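Local coordinates for universal stress protein (Archaeoglobus fulgidus, PDB 3LOQ) that binds adenosine monophosphate and belongs to the universal stress protein A family, though its precise cellular role is not established, at residues F57-T62 against D78-K83. Numbering follows the deposited sequence.
Sequences FVINLT and DEMSEK. With AMP (adenosine monophosphate), chain C.
Ile59 and the selenomethionine Met80 meet where the end of parallel strand 52-60 packs against helix 75-97, in the alpha/beta fold of the universal stress protein family. The contact is mainly apolar. Ile59 CG1 lies 3.8 Å from Met80 CB, and Ile59 CG2 also borders that carbon. Both Ile59 branches face Met80 CB from the strand side. The Met80 chain bends at chi2 (-37°) and leads its end away from the strand. Phe57 packs beside them. With CG anti to the backbone N (chi1 170°), its ring extends toward the helix and brings CZ to 4.3 Å from Met80 CB. Phe108 meets the same ring edge-to-face, and Ala84 and Leu88 of helix 75-97 also touch Phe57.

No hydrogen bond joins the two segments. The Phe57 ring meets the helix backbone obliquely, with CE2 3.8 Å from Met80 O. Between Phe57 and Ile59, whose CB atoms point at the helix, Val58 serves the nucleotide through its backbone. Val58 N donates to AMP N1 at 3.1 Å. AMP N6 donates almost straight (176°) to Val58 O. The two bonds are consistent with recognition of adenine. Ser81 OG bonds back to Ile77 O within the helix, and Ile59 CD1 touches that hydroxyl oxygen at 3.7 Å.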
ATOM      1  N   PHE A  57       5.965  14.652  -7.208  1.00 40.61           N
ATOM      2  CA  PHE A  57       7.091  14.297  -8.043  1.00 40.34           C
ATOM      3  C   PHE A  57       8.335  14.851  -7.390  1.00 38.31           C
ATOM      4  O   PHE A  57       8.397  16.016  -7.046  1.00 42.52           O
ATOM      5  CB  PHE A  57       6.949  14.877  -9.447  1.00 39.64           C
ATOM      6  CG  PHE A  57       8.206  14.743 -10.281  1.00 45.67           C
ATOM      7  CD1 PHE A  57       8.538  13.535 -10.873  1.00 48.17           C
ATOM      8  CD2 PHE A  57       9.055  15.825 -10.464  1.00 43.28           C
ATOM      9  CE1 PHE A  57       9.683  13.402 -11.639  1.00 53.78           C
ATOM     10  CE2 PHE A  57      10.209  15.704 -11.234  1.00 51.47           C
ATOM     11  CZ  PHE A  57      10.526  14.491 -11.821  1.00 55.04           C
ATOM     12  N   VAL A  58       9.336  14.016  -7.221  1.00 39.24           N
ATOM     13  CA  VAL A  58      10.543  14.462  -6.557  1.00 44.15           C
ATOM     14  C   VAL A  58      11.676  14.457  -7.572  1.00 51.32           C
ATOM     15  O   VAL A  58      11.837  13.493  -8.331  1.00 50.17           O
ATOM     16  CB  VAL A  58      10.872  13.546  -5.361  1.00 44.68           C
ATOM     17  CG1 VAL A  58      12.172  13.962  -4.683  1.00 42.13           C
ATOM     18  CG2 VAL A  58       9.702  13.542  -4.365  1.00 40.49           C
ATOM     19  N   ILE A  59      12.433  15.550  -7.621  1.00 49.44           N
ATOM     20  CA  ILE A  59      13.666  15.559  -8.392  1.00 47.55           C
ATOM     21  C   ILE A  59      14.714  14.794  -7.585  1.00 49.20           C
ATOM     22  O   ILE A  59      15.139  15.213  -6.492  1.00 49.81           O
ATOM     23  CB  ILE A  59      14.122  16.990  -8.741  1.00 50.87           C
ATOM     24  CG1 ILE A  59      13.096  17.646  -9.673  1.00 49.21           C
ATOM     25  CG2 ILE A  59      15.495  16.957  -9.410  1.00 45.97           C
ATOM     26  CD1 ILE A  59      12.672  19.032  -9.262  1.00 47.30           C
ATOM     27  N   ASN A  60      15.095  13.640  -8.113  1.00 44.54           N
ATOM     28  CA  ASN A  60      15.937  12.721  -7.377  1.00 48.57           C
ATOM     29  C   ASN A  60      17.417  13.097  -7.499  1.00 53.63           C
ATOM     30  O   ASN A  60      18.069  12.789  -8.499  1.00 54.63           O
ATOM     31  CB  ASN A  60      15.674  11.290  -7.855  1.00 42.89           C
ATOM     32  CG  ASN A  60      16.468  10.258  -7.083  1.00 47.08           C
ATOM     33  OD1 ASN A  60      17.296  10.596  -6.242  1.00 54.31           O
ATOM     34  ND2 ASN A  60      16.225   8.989  -7.371  1.00 44.60           N
ATOM     35  N   LEU A  61      17.933  13.775  -6.478  1.00 50.27           N
ATOM     36  CA  LEU A  61      19.337  14.179  -6.455  1.00 56.78           C
ATOM     37  C   LEU A  61      20.215  13.051  -5.936  1.00 60.26           C
ATOM     38  O   LEU A  61      21.430  13.058  -6.106  1.00 65.51           O
ATOM     39  CB  LEU A  61      19.523  15.439  -5.596  1.00 52.91           C
ATOM     40  CG  LEU A  61      18.707  16.621  -6.134  1.00 55.86           C
ATOM     41  CD1 LEU A  61      19.058  17.925  -5.445  1.00 49.80           C
ATOM     42  CD2 LEU A  61      18.883  16.751  -7.646  1.00 55.75           C
ATOM     43  N   THR A  62      19.582  12.078  -5.304  1.00 62.37           N
ATOM     44  CA  THR A  62      20.285  10.979  -4.663  1.00 69.91           C
ATOM     45  C   THR A  62      21.268  10.278  -5.584  1.00 82.35           C
ATOM     46  O   THR A  62      22.419  10.044  -5.218  1.00 85.61           O
ATOM     47  CB  THR A  62      19.280   9.967  -4.126  1.00 67.26           C
ATOM     48  OG1 THR A  62      18.819  10.422  -2.850  1.00 69.19           O
ATOM     49  CG2 THR A  62      19.901   8.569  -3.999  1.00 63.00           C
ATOM     50  N   ASP A  78      16.174  21.403 -13.875  1.00 66.14           N
ATOM     51  CA  ASP A  78      15.389  22.002 -14.937  1.00 73.12           C
ATOM     52  C   ASP A  78      14.907  20.980 -15.972  1.00 67.00           C
ATOM     53  O   ASP A  78      13.750  21.005 -16.380  1.00 62.77           O
ATOM     54  CB  ASP A  78      16.167  23.126 -15.615  1.00 88.43           C
ATOM     55  CG  ASP A  78      15.265  24.046 -16.404  1.00102.06           C
ATOM     56  OD1 ASP A  78      14.504  24.796 -15.755  1.00107.85           O
ATOM     57  OD2 ASP A  78      15.300  24.006 -17.660  1.00102.80           O
ATOM     58  N   GLU A  79      15.797  20.097 -16.413  1.00 68.07           N
ATOM     59  CA  GLU A  79      15.382  18.976 -17.235  1.00 71.84           C
ATOM     60  C   GLU A  79      14.208  18.295 -16.545  1.00 69.31           C
ATOM     61  O   GLU A  79      13.125  18.178 -17.117  1.00 63.24           O
ATOM     62  CB  GLU A  79      16.520  17.966 -17.399  1.00 79.47           C
ATOM     63  CG  GLU A  79      17.682  18.444 -18.235  1.00 89.18           C
ATOM     64  CD  GLU A  79      17.588  17.980 -19.670  1.00 98.93           C
ATOM     65  OE1 GLU A  79      16.807  17.041 -19.939  1.00101.92           O
ATOM     66  OE2 GLU A  79      18.298  18.546 -20.530  1.00103.34           O
HETATM   67  N   MSE A  80      14.424  17.861 -15.304  1.00 68.19           N
HETATM   68  CA  MSE A  80      13.416  17.080 -14.588  1.00 60.09           C
HETATM   69  C   MSE A  80      12.102  17.828 -14.416  1.00 55.29           C
HETATM   70  O   MSE A  80      11.038  17.259 -14.615  1.00 57.20           O
HETATM   71  CB  MSE A  80      13.942  16.591 -13.240  1.00 55.51           C
HETATM   72  CG  MSE A  80      15.037  15.543 -13.354  1.00 56.69           C
HETATM   73 SE   MSE A  80      14.758  14.294 -14.843  0.85 74.00          SE
HETATM   74  CE  MSE A  80      15.708  12.745 -14.121  1.00 99.00           C
ATOM     75  N   SER A  81      12.180  19.109 -14.079  1.00 54.13           N
ATOM     76  CA  SER A  81      10.982  19.915 -13.874  1.00 50.43           C
ATOM     77  C   SER A  81      10.144  20.032 -15.135  1.00 57.71           C
ATOM     78  O   SER A  81       8.913  20.019 -15.068  1.00 57.94           O
ATOM     79  CB  SER A  81      11.365  21.304 -13.384  1.00 55.97           C
ATOM     80  OG  SER A  81      12.115  21.217 -12.183  1.00 66.12           O
ATOM     81  N   GLU A  82      10.803  20.150 -16.285  0.50 62.27           N
ATOM     82  CA  GLU A  82      10.102  20.259 -17.564  0.50 63.46           C
ATOM     83  C   GLU A  82       9.398  18.958 -17.928  0.50 59.42           C
ATOM     84  O   GLU A  82       8.277  18.972 -18.439  0.50 59.50           O
ATOM     85  CB  GLU A  82      11.063  20.665 -18.691  0.50 68.56           C
ATOM     86  CG  GLU A  82      10.528  20.417 -20.109  0.50 67.37           C
ATOM     87  CD  GLU A  82       9.514  21.461 -20.573  0.50 67.40           C
ATOM     88  OE1 GLU A  82       8.603  21.820 -19.790  0.50 64.40           O
ATOM     89  OE2 GLU A  82       9.628  21.915 -21.735  0.50 66.00           O
ATOM     90  N   LYS A  83      10.060  17.834 -17.676  1.00 51.97           N
ATOM     91  CA  LYS A  83       9.453  16.539 -17.921  1.00 43.13           C
ATOM     92  C   LYS A  83       8.177  16.367 -17.088  1.00 47.72           C
ATOM     93  O   LYS A  83       7.127  16.002 -17.618  1.00 49.63           O
ATOM     94  CB  LYS A  83      10.464  15.434 -17.639  1.00 47.50           C
ATOM     95  CG  LYS A  83      11.661  15.505 -18.566  1.00 55.03           C
ATOM     96  CD  LYS A  83      12.571  14.293 -18.427  1.00 65.58           C
ATOM     97  CE  LYS A  83      13.632  14.294 -19.535  1.00 77.71           C
ATOM     98  NZ  LYS A  83      13.038  14.240 -20.923  1.00 83.76           N
TER
HETATM   99  P   AMP C 271      10.626   1.027  -6.309  1.00 38.57           P
HETATM  100  O1P AMP C 271      10.566   0.225  -5.035  1.00 42.00           O
HETATM  101  O2P AMP C 271      11.692   2.105  -6.382  1.00 44.35           O
HETATM  102  O3P AMP C 271      10.520   0.178  -7.554  1.00 43.75           O
HETATM  103  O5' AMP C 271       9.252   1.874  -6.279  1.00 39.07           O
HETATM  104  C5' AMP C 271       8.927   2.680  -7.407  1.00 28.68           C
HETATM  105  C4' AMP C 271       7.972   3.738  -6.923  1.00 34.28           C
HETATM  106  O4' AMP C 271       8.665   4.684  -6.108  1.00 41.89           O
HETATM  107  C3' AMP C 271       7.447   4.572  -8.061  1.00 42.36           C
HETATM  108  O3' AMP C 271       6.303   3.941  -8.602  1.00 39.83           O
HETATM  109  C2' AMP C 271       7.068   5.854  -7.366  1.00 43.31           C
HETATM  110  O2' AMP C 271       5.797   5.629  -6.760  1.00 46.86           O
HETATM  111  C1' AMP C 271       8.102   5.988  -6.269  1.00 36.93           C
HETATM  112  N9  AMP C 271       9.161   6.903  -6.747  1.00 38.89           N
HETATM  113  C8  AMP C 271      10.370   6.527  -7.207  1.00 39.11           C
HETATM  114  N7  AMP C 271      11.108   7.607  -7.573  1.00 39.39           N
HETATM  115  C5  AMP C 271      10.352   8.702  -7.345  1.00 36.90           C
HETATM  116  C6  AMP C 271      10.518  10.156  -7.509  1.00 34.12           C
HETATM  117  N6  AMP C 271      11.668  10.667  -7.997  1.00 39.51           N
HETATM  118  N1  AMP C 271       9.495  10.951  -7.153  1.00 37.12           N
HETATM  119  C2  AMP C 271       8.347  10.456  -6.658  1.00 40.63           C
HETATM  120  N3  AMP C 271       8.128   9.149  -6.478  1.00 38.95           N
HETATM  121  C4  AMP C 271       9.079   8.238  -6.792  1.00 38.33           C